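Local coordinates for protein putative secreted lipase (Streptomyces sp. W007, PDB 5H6B) that hydrolyses triacylglycerols as a secreted, thermostable lipase, probably through a serine nucleophile of the alpha/beta-hydrolase type, at residues Y20-P31 and F90-T98; K102-M113 and K127-N138. All coordinates share one frame; numbering follows the deposited sequence.

How the contacts relate
Contact 1 is peripheral and partly exposed: the loop 20-31 wraps the C-terminal end of helix 80-98 with apolar edges and one weak lysine bond, with no backbone pairing between the two segments. Contact 2 lies near the centre of the chain and is almost wholly buried, two parallel strands zipped by straight backbone bonds that run into the probable nucleophile elbow. The centres of contact 1 and contact 2 are about 17 Å apart, yet the two share a seam. The chain passes from the helix of contact 1 into a strand of contact 2, and Arg30 NE forms a salt bridge with Asp104 OD2, 3.1 Å away. Beside it, Pro31 O lies 3.0 Å from Asp104 N, probably hydrogen-bonded.

Contact 1 (Y20-P31 and F90-T98); sequences YSCKPSAAHPRP and FVDKVLDAT
Thr98, at the end of helix 80-98, meets two prolines of the loop: CB lies against Pro24 CD (3.8 Å), the side chains nearly at right angles, and OG1 beside Pro31 CG (4.0 Å). The Thr98 methyl CG2 lies 3.7 Å from Cys22 O. The same Pro31 CG slides past Val94 CG1 at 3.9 Å, the side chains running opposite ways. The Tyr20 ring takes the methyl of Ala97 at its edge, and its hydroxyl oxygen ends 3.3 Å from Phe90 CE1, the side chains again crossing steeply. Lys23, bent at chi2 (77°), brings NZ to Ala97 O for a weak hydrogen bond of 3.3 Å. In this alpha/beta-hydrolase fold the loop between strands 16-17 and 32-35 thus lies against a helix flanking the parallel sheet. With chi1 at 53°, Thr98 OG1 folds back to Val94 O (2.7 Å), which also accepts from Thr98 N on its opposite face. A glycine at Thr98 would probably leave Pro24 and Pro31 facing a gap and Val94 O without its second donor. The disulfide Cys22-Cys59 ties the loop to strand 59-63, whose Phe61 meets the Tyr20 ring and touches Val94 and Phe90.

Contact 2 (K102-M113 and K127-N138); sequences KADLVGHSQGGM and KVNALVGIAPDN
Leu105 and Leu131 lie abreast on parallel strands, and Leu131 CD1 reaches over to Leu105 CB at 3.8 Å. On the same face Leu105 CD1 meets Val128 CG2 at 4.0 Å, the side chains roughly perpendicular. On the reverse face Val106 lies alongside Val132, pointing the same way, and its CG1 touches Ile134 CD1. Straight backbone bonds join the strands, among them Val132 N to Leu105 O (2.8 Å, 176°). At the corner at Asn129, ND2 gives a hydrogen bond of 2.8 Å to the syn lone pair of Asp104 OD1; Asn129 CG, anti to its own backbone nitrogen (chi1 166°), carries the amide there, its plane 48° from the carboxylate.

Where strand 103-108 turns into helix 110-113, Gly107, Ser109 and Gly111 fit the GxSxG nucleophile elbow. Gly112 forms the hollow: its CA lies 4.1 Å from Gly133 CA, glycine against glycine where the helix turn meets the strand, and Pro136 CB sits 3.7 Å from Gly112 C, so a side chain on Gly112 would clash. Met113, bent at chi2 and chi3, lays CG 3.3 Å from Asp137 O. A water bridges Gly112 O and Asn138 ND2, which also bonds Gln209 O. Ser109 OG bonds His232 NE2, consistent with a catalytic triad. Strand 32-35 pairs with the far edge of strand 103-108, helix 240-250 packs on Val106, Val132 and Ile134, and helix 115-121 meets Val128 and Leu131 on the other face.

Contact 1 (Y20-P31 and F90-T98)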
loop_
_atom_site.group_PDB
_atom_site.type_symbol
_atom_site.label_atom_id
_atom_site.label_comp_id
_atom_site.label_asym_id
_atom_site.label_seq_id
_atom_site.Cartn_x
_atom_site.Cartn_y
_atom_site.Cartn_z
ATOM N N TYR A 20 -7.980 18.725 2.468
ATOM C CA TYR A 20 -8.797 18.758 1.244
ATOM C C TYR A 20 -8.860 20.105 0.499
ATOM O O TYR A 20 -9.521 20.196 -0.524
ATOM C CB TYR A 20 -10.206 18.220 1.538
ATOM C CG TYR A 20 -10.169 16.729 1.812
ATOM C CD1 TYR A 20 -9.914 16.225 3.102
ATOM C CD2 TYR A 20 -10.337 15.813 0.768
ATOM C CE1 TYR A 20 -9.858 14.857 3.339
ATOM C CE2 TYR A 20 -10.279 14.442 0.993
ATOM C CZ TYR A 20 -10.042 13.967 2.274
ATOM O OH TYR A 20 -9.982 12.609 2.468
ATOM N N SER A 21 -8.179 21.134 1.000
ATOM C CA SER A 21 -7.944 22.358 0.235
ATOM C C SER A 21 -6.616 22.292 -0.549
ATOM O O SER A 21 -6.296 23.224 -1.288
ATOM C CB SER A 21 -7.965 23.575 1.163
ATOM O OG SER A 21 -6.738 23.696 1.871
ATOM N N CYS A 22 -5.863 21.197 -0.402
ATOM C CA CYS A 22 -4.589 21.023 -1.105
ATOM C C CYS A 22 -4.810 20.917 -2.617
ATOM O O CYS A 22 -5.782 20.292 -3.078
ATOM C CB CYS A 22 -3.815 19.786 -0.596
ATOM S SG CYS A 22 -2.026 19.840 -0.877
ATOM N N LYS A 23 -3.914 21.572 -3.359
ATOM C CA LYS A 23 -3.935 21.616 -4.822
ATOM C C LYS A 23 -2.547 21.196 -5.314
ATOM O O LYS A 23 -1.566 21.915 -5.074
ATOM C CB LYS A 23 -4.301 23.024 -5.339
ATOM C CG LYS A 23 -5.735 23.153 -5.853
ATOM C CD LYS A 23 -6.765 23.251 -4.733
ATOM C CE LYS A 23 -8.143 22.825 -5.221
ATOM N NZ LYS A 23 -9.168 22.928 -4.144
ATOM N N PRO A 24 -2.453 20.016 -5.964
ATOM C CA PRO A 24 -1.168 19.496 -6.438
ATOM C C PRO A 24 -0.424 20.502 -7.312
ATOM O O PRO A 24 -1.016 21.059 -8.234
ATOM C CB PRO A 24 -1.567 18.272 -7.272
ATOM C CG PRO A 24 -2.864 17.835 -6.724
ATOM C CD PRO A 24 -3.553 19.057 -6.198
ATOM N N SER A 25 0.854 20.722 -7.021
ATOM C CA SER A 25 1.670 21.648 -7.786
ATOM C C SER A 25 2.022 21.067 -9.157
ATOM O O SER A 25 1.626 19.947 -9.504
ATOM C CB SER A 25 2.933 21.966 -7.019
ATOM O OG SER A 25 3.766 20.838 -7.030
ATOM N N ALA A 26 2.746 21.850 -9.951
ATOM C CA ALA A 26 3.165 21.397 -11.267
ATOM C C ALA A 26 4.310 20.386 -11.130
ATOM O O ALA A 26 4.393 19.444 -11.914
ATOM C CB ALA A 26 3.557 22.578 -12.153
ATOM N N ALA A 27 5.179 20.568 -10.135
ATOM C CA ALA A 27 6.221 19.577 -9.831
ATOM C C ALA A 27 5.639 18.209 -9.398
ATOM O O ALA A 27 6.200 17.169 -9.730
ATOM C CB ALA A 27 7.166 20.113 -8.770
ATOM N N HIS A 28 4.519 18.224 -8.673
ATOM C CA HIS A 28 3.864 17.007 -8.199
ATOM C C HIS A 28 2.368 17.131 -8.432
ATOM O O HIS A 28 1.604 17.424 -7.519
ATOM C CB HIS A 28 4.204 16.772 -6.733
ATOM C CG HIS A 28 5.676 16.686 -6.482
ATOM N ND1 HIS A 28 6.462 15.697 -7.030
ATOM C CD2 HIS A 28 6.512 17.489 -5.783
ATOM C CE1 HIS A 28 7.716 15.875 -6.658
ATOM N NE2 HIS A 28 7.775 16.957 -5.901
ATOM N N PRO A 29 1.949 16.944 -9.692
ATOM C CA PRO A 29 0.570 17.210 -10.096
ATOM C C PRO A 29 -0.454 16.156 -9.695
ATOM O O PRO A 29 -1.651 16.363 -9.909
ATOM C CB PRO A 29 0.677 17.301 -11.621
ATOM C CG PRO A 29 1.809 16.401 -11.963
ATOM C CD PRO A 29 2.788 16.549 -10.844
ATOM N N ARG A 30 -0.012 15.032 -9.140
ATOM C CA ARG A 30 -0.947 14.022 -8.676
ATOM C C ARG A 30 -0.892 13.924 -7.159
ATOM O O ARG A 30 0.193 13.860 -6.580
ATOM C CB ARG A 30 -0.669 12.676 -9.342
ATOM C CG ARG A 30 -1.017 12.673 -10.831
ATOM C CD ARG A 30 -0.745 11.323 -11.474
ATOM N NE ARG A 30 0.692 11.091 -11.506
ATOM C CZ ARG A 30 1.516 11.499 -12.470
ATOM N NH1 ARG A 30 1.062 12.150 -13.546
ATOM N NH2 ARG A 30 2.817 11.242 -12.369
ATOM N N PRO A 31 -2.071 13.915 -6.514
ATOM C CA PRO A 31 -2.108 13.667 -5.085
ATOM C C PRO A 31 -1.825 12.184 -4.794
ATOM O O PRO A 31 -2.111 11.311 -5.634
ATOM C CB PRO A 31 -3.544 14.010 -4.725
ATOM C CG PRO A 31 -4.319 13.564 -5.923
ATOM C CD PRO A 31 -3.421 13.822 -7.109
ATOM N N PHE A 90 -13.185 6.786 -1.974
ATOM C CA PHE A 90 -12.155 7.686 -1.434
ATOM C C PHE A 90 -11.317 8.364 -2.533
ATOM O O PHE A 90 -11.053 9.568 -2.448
ATOM C CB PHE A 90 -11.265 6.946 -0.432
ATOM C CG PHE A 90 -10.321 7.842 0.323
ATOM C CD1 PHE A 90 -10.728 8.477 1.479
ATOM C CD2 PHE A 90 -9.017 8.049 -0.130
ATOM C CE1 PHE A 90 -9.860 9.297 2.182
ATOM C CE2 PHE A 90 -8.143 8.859 0.571
ATOM C CZ PHE A 90 -8.568 9.488 1.732
ATOM N N VAL A 91 -10.901 7.611 -3.552
ATOM C CA VAL A 91 -10.141 8.201 -4.666
ATOM C C VAL A 91 -10.991 9.238 -5.426
ATOM O O VAL A 91 -10.495 10.313 -5.748
ATOM C CB VAL A 91 -9.571 7.139 -5.646
ATOM C CG1 VAL A 91 -8.945 7.805 -6.874
ATOM C CG2 VAL A 91 -8.527 6.268 -4.961
ATOM N N ASP A 92 -12.256 8.910 -5.700
ATOM C CA ASP A 92 -13.189 9.853 -6.352
ATOM C C ASP A 92 -13.281 11.157 -5.555
ATOM O O ASP A 92 -13.164 12.240 -6.119
ATOM C CB ASP A 92 -14.587 9.228 -6.538
ATOM C CG ASP A 92 -14.611 8.103 -7.592
ATOM O OD1 ASP A 92 -13.780 8.110 -8.523
ATOM O OD2 ASP A 92 -15.477 7.201 -7.500
ATOM N N LYS A 93 -13.430 11.032 -4.242
ATOM C CA LYS A 93 -13.500 12.179 -3.321
ATOM C C LYS A 93 -12.233 13.039 -3.300
ATOM O O LYS A 93 -12.307 14.274 -3.200
ATOM C CB LYS A 93 -13.815 11.651 -1.919
ATOM C CG LYS A 93 -13.952 12.672 -0.797
ATOM C CD LYS A 93 -14.239 11.985 0.536
ATOM C CE LYS A 93 -15.451 11.058 0.448
ATOM N NZ LYS A 93 -16.087 10.806 1.766
ATOM N N VAL A 94 -11.073 12.395 -3.395
ATOM C CA VAL A 94 -9.786 13.114 -3.462
ATOM C C VAL A 94 -9.619 13.826 -4.826
ATOM O O VAL A 94 -9.105 14.957 -4.896
ATOM C CB VAL A 94 -8.585 12.159 -3.168
ATOM C CG1 VAL A 94 -7.246 12.836 -3.411
ATOM C CG2 VAL A 94 -8.633 11.644 -1.734
ATOM N N LEU A 95 -10.034 13.158 -5.900
ATOM C CA LEU A 95 -9.983 13.758 -7.242
ATOM C C LEU A 95 -11.013 14.890 -7.409
ATOM O O LEU A 95 -10.652 15.973 -7.880
ATOM C CB LEU A 95 -10.132 12.683 -8.329
ATOM C CG LEU A 95 -8.992 11.647 -8.361
ATOM C CD1 LEU A 95 -9.182 10.642 -9.495
ATOM C CD2 LEU A 95 -7.628 12.313 -8.466
ATOM N N ASP A 96 -12.259 14.659 -6.977
ATOM C CA ASP A 96 -13.309 15.707 -6.948
ATOM C C ASP A 96 -12.840 16.979 -6.238
ATOM O O ASP A 96 -13.172 18.062 -6.675
ATOM C CB ASP A 96 -14.620 15.209 -6.295
ATOM C CG ASP A 96 -15.374 14.175 -7.153
ATOM O OD1 ASP A 96 -14.980 13.911 -8.312
ATOM O OD2 ASP A 96 -16.376 13.605 -6.658
ATOM N N ALA A 97 -12.052 16.844 -5.171
ATOM C CA ALA A 97 -11.579 17.984 -4.375
ATOM C C ALA A 97 -10.318 18.663 -4.922
ATOM O O ALA A 97 -10.230 19.896 -4.960
ATOM C CB ALA A 97 -11.345 17.542 -2.938
ATOM N N THR A 98 -9.330 17.865 -5.314
ATOM C CA THR A 98 -8.057 18.407 -5.813
ATOM C C THR A 98 -8.198 18.976 -7.211
ATOM O O THR A 98 -7.485 19.911 -7.568
ATOM C CB THR A 98 -6.925 17.341 -5.842
ATOM O OG1 THR A 98 -7.348 16.169 -6.574
ATOM C CG2 THR A 98 -6.517 16.968 -4.422
#

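Contact 2 (K102-M113 and K127-N138)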
loop_
_atom_site.group_PDB
_atom_site.type_symbol
_atom_site.label_atom_id
_atom_site.label_comp_id
_atom_site.label_asym_id
_atom_site.label_seq_id
_atom_site.Cartn_x
_atom_site.Cartn_y
_atom_site.Cartn_z
ATOM N N LYS A 102 -5.802 12.098 -12.077
ATOM C CA LYS A 102 -5.399 10.810 -11.528
ATOM C C LYS A 102 -4.667 10.972 -10.196
ATOM O O LYS A 102 -4.032 11.997 -9.926
ATOM C CB LYS A 102 -4.502 10.065 -12.527
ATOM C CG LYS A 102 -5.196 9.637 -13.814
ATOM C CD LYS A 102 -4.214 9.013 -14.789
ATOM C CE LYS A 102 -4.916 8.142 -15.813
ATOM N NZ LYS A 102 -3.974 7.745 -16.881
ATOM N N ALA A 103 -4.768 9.933 -9.380
ATOM C CA ALA A 103 -4.033 9.830 -8.128
ATOM C C ALA A 103 -2.912 8.805 -8.272
ATOM O O ALA A 103 -3.002 7.901 -9.106
ATOM C CB ALA A 103 -4.988 9.403 -7.031
ATOM N N ASP A 104 -1.848 8.963 -7.484
ATOM C CA ASP A 104 -0.877 7.881 -7.271
ATOM C C ASP A 104 -1.197 7.186 -5.937
ATOM O O ASP A 104 -1.559 7.848 -4.969
ATOM C CB ASP A 104 0.554 8.413 -7.303
ATOM C CG ASP A 104 1.007 8.796 -8.718
ATOM O OD1 ASP A 104 0.629 8.113 -9.695
ATOM O OD2 ASP A 104 1.751 9.783 -8.869
ATOM N N LEU A 105 -1.091 5.855 -5.911
ATOM C CA LEU A 105 -1.420 5.041 -4.737
ATOM C C LEU A 105 -0.167 4.416 -4.150
ATOM O O LEU A 105 0.641 3.853 -4.886
ATOM C CB LEU A 105 -2.424 3.941 -5.106
ATOM C CG LEU A 105 -3.898 4.313 -4.944
ATOM C CD1 LEU A 105 -4.232 5.595 -5.677
ATOM C CD2 LEU A 105 -4.791 3.184 -5.426
ATOM N N VAL A 106 -0.002 4.541 -2.830
ATOM C CA VAL A 106 1.032 3.827 -2.099
ATOM C C VAL A 106 0.359 2.996 -1.013
ATOM O O VAL A 106 -0.410 3.524 -0.217
ATOM C CB VAL A 106 2.077 4.758 -1.455
ATOM C CG1 VAL A 106 3.162 3.920 -0.778
ATOM C CG2 VAL A 106 2.699 5.686 -2.496
ATOM N N GLY A 107 0.675 1.704 -0.975
ATOM C CA GLY A 107 0.069 0.797 -0.024
ATOM C C GLY A 107 1.032 -0.174 0.638
ATOM O O GLY A 107 1.968 -0.664 0.013
ATOM N N HIS A 108 0.773 -0.467 1.904
ATOM C CA HIS A 108 1.588 -1.389 2.689
ATOM C C HIS A 108 0.825 -2.677 2.898
ATOM O O HIS A 108 -0.326 -2.641 3.361
ATOM C CB HIS A 108 1.916 -0.761 4.052
ATOM C CG HIS A 108 2.797 -1.615 4.920
ATOM N ND1 HIS A 108 2.864 -1.468 6.289
ATOM C CD2 HIS A 108 3.621 -2.643 4.615
ATOM C CE1 HIS A 108 3.706 -2.356 6.780
ATOM N NE2 HIS A 108 4.174 -3.082 5.786
ATOM N N SER A 109 1.465 -3.810 2.570
ATOM C CA SER A 109 0.947 -5.138 2.934
ATOM C C SER A 109 -0.403 -5.375 2.253
ATOM O O SER A 109 -0.491 -5.149 1.041
ATOM C CB SER A 109 0.879 -5.275 4.461
ATOM O OG SER A 109 0.592 -6.606 4.814
ATOM N N GLN A 110 -1.458 -5.748 2.989
ATOM C CA GLN A 110 -2.813 -5.750 2.398
ATOM C C GLN A 110 -3.120 -4.512 1.560
ATOM O O GLN A 110 -3.768 -4.625 0.513
ATOM C CB GLN A 110 -3.916 -5.903 3.448
ATOM C CG GLN A 110 -5.327 -6.027 2.854
ATOM C CD GLN A 110 -6.434 -6.165 3.903
ATOM O OE1 GLN A 110 -6.194 -6.549 5.053
ATOM N NE2 GLN A 110 -7.648 -5.878 3.498
ATOM N N GLY A 111 -2.680 -3.338 1.998
ATOM C CA GLY A 111 -2.975 -2.108 1.265
ATOM C C GLY A 111 -2.254 -1.937 -0.063
ATOM O O GLY A 111 -2.651 -1.111 -0.875
ATOM N N GLY A 112 -1.163 -2.668 -0.266
ATOM C CA GLY A 112 -0.491 -2.723 -1.560
ATOM C C GLY A 112 -1.148 -3.714 -2.514
ATOM O O GLY A 112 -0.994 -3.593 -3.724
ATOM N N MET A 113 -1.871 -4.694 -1.970
ATOM C CA MET A 113 -2.549 -5.702 -2.781
ATOM C C MET A 113 -3.987 -5.328 -3.141
ATOM O O MET A 113 -4.366 -5.405 -4.302
ATOM C CB MET A 113 -2.507 -7.062 -2.084
ATOM C CG MET A 113 -3.340 -8.132 -2.779
ATOM S SD MET A 113 -5.029 -8.147 -2.155
ATOM C CE MET A 113 -4.871 -9.089 -0.638
ATOM N N LYS A 127 -8.543 6.201 -13.117
ATOM C CA LYS A 127 -8.226 7.206 -12.107
ATOM C C LYS A 127 -6.833 7.079 -11.464
ATOM O O LYS A 127 -6.489 7.896 -10.617
ATOM C CB LYS A 127 -9.323 7.173 -11.037
ATOM C CG LYS A 127 -10.707 7.517 -11.579
ATOM C CD LYS A 127 -11.752 6.508 -11.119
ATOM C CE LYS A 127 -13.129 6.767 -11.722
ATOM N NZ LYS A 127 -14.176 5.924 -11.070
ATOM N N VAL A 128 -6.024 6.091 -11.869
ATOM C CA VAL A 128 -4.725 5.823 -11.211
ATOM C C VAL A 128 -3.552 5.700 -12.193
ATOM O O VAL A 128 -3.570 4.886 -13.117
ATOM C CB VAL A 128 -4.785 4.544 -10.336
ATOM C CG1 VAL A 128 -3.419 4.182 -9.770
ATOM C CG2 VAL A 128 -5.783 4.724 -9.205
ATOM N N ASN A 129 -2.509 6.470 -11.914
ATOM C CA ASN A 129 -1.277 6.489 -12.698
ATOM C C ASN A 129 -0.270 5.429 -12.199
ATOM O O ASN A 129 0.303 4.687 -12.996
ATOM C CB ASN A 129 -0.674 7.901 -12.638
ATOM C CG ASN A 129 0.756 7.959 -13.134
ATOM O OD1 ASN A 129 1.011 7.838 -14.322
ATOM N ND2 ASN A 129 1.692 8.166 -12.232
ATOM N N ALA A 130 -0.060 5.379 -10.880
ATOM C CA ALA A 130 0.929 4.491 -10.279
ATOM C C ALA A 130 0.424 3.835 -8.992
ATOM O O ALA A 130 -0.294 4.449 -8.191
ATOM C CB ALA A 130 2.239 5.231 -10.026
ATOM N N LEU A 131 0.773 2.557 -8.842
ATOM C CA LEU A 131 0.526 1.813 -7.636
ATOM C C LEU A 131 1.858 1.322 -7.107
ATOM O O LEU A 131 2.511 0.472 -7.732
ATOM C CB LEU A 131 -0.398 0.620 -7.898
ATOM C CG LEU A 131 -0.620 -0.317 -6.694
ATOM C CD1 LEU A 131 -1.114 0.419 -5.450
ATOM C CD2 LEU A 131 -1.570 -1.427 -7.067
ATOM N N VAL A 132 2.229 1.838 -5.937
ATOM C CA VAL A 132 3.427 1.437 -5.232
ATOM C C VAL A 132 3.009 0.577 -4.059
ATOM O O VAL A 132 2.249 1.020 -3.199
ATOM C CB VAL A 132 4.204 2.665 -4.743
ATOM C CG1 VAL A 132 5.542 2.257 -4.147
ATOM C CG2 VAL A 132 4.379 3.650 -5.895
ATOM N N GLY A 133 3.514 -0.655 -4.046
ATOM C CA GLY A 133 3.230 -1.639 -3.023
ATOM C C GLY A 133 4.484 -1.860 -2.197
ATOM O O GLY A 133 5.546 -2.116 -2.752
ATOM N N ILE A 134 4.347 -1.752 -0.872
ATOM C CA ILE A 134 5.415 -2.024 0.062
ATOM C C ILE A 134 4.989 -3.284 0.789
ATOM O O ILE A 134 3.928 -3.322 1.400
ATOM C CB ILE A 134 5.609 -0.877 1.079
ATOM C CG1 ILE A 134 5.634 0.480 0.379
ATOM C CG2 ILE A 134 6.902 -1.078 1.856
ATOM C CD1 ILE A 134 5.770 1.653 1.330
ATOM N N ALA A 135 5.810 -4.318 0.672
ATOM C CA ALA A 135 5.508 -5.651 1.161
ATOM C C ALA A 135 4.096 -6.141 0.831
ATOM O O ALA A 135 3.436 -6.721 1.680
ATOM C CB ALA A 135 5.795 -5.735 2.650
ATOM N N PRO A 136 3.625 -5.924 -0.411
ATOM C CA PRO A 136 2.232 -6.277 -0.724
ATOM C C PRO A 136 2.019 -7.793 -0.873
ATOM O O PRO A 136 2.843 -8.457 -1.517
ATOM C CB PRO A 136 2.012 -5.589 -2.061
ATOM C CG PRO A 136 3.355 -5.650 -2.726
ATOM C CD PRO A 136 4.365 -5.525 -1.627
ATOM N N ASP A 137 0.956 -8.351 -0.288
ATOM C CA ASP A 137 0.680 -9.787 -0.494
ATOM C C ASP A 137 -0.122 -10.042 -1.764
ATOM O O ASP A 137 -1.271 -10.504 -1.721
ATOM C CB ASP A 137 0.061 -10.459 0.737
ATOM C CG ASP A 137 -1.272 -9.833 1.193
ATOM O OD1 ASP A 137 -1.578 -8.642 0.938
ATOM O OD2 ASP A 137 -2.001 -10.576 1.859
ATOM N N ASN A 138 0.524 -9.810 -2.911
ATOM C CA ASN A 138 -0.186 -9.755 -4.217
ATOM C C ASN A 138 -0.765 -11.095 -4.698
ATOM O O ASN A 138 -1.699 -11.103 -5.512
ATOM C CB ASN A 138 0.689 -9.095 -5.301
ATOM C CG ASN A 138 0.622 -7.567 -5.252
ATOM O OD1 ASN A 138 -0.468 -7.002 -5.222
ATOM N ND2 ASN A 138 1.778 -6.894 -5.281
HETATM O O HOH W 1 1.427 -3.847 -5.265
#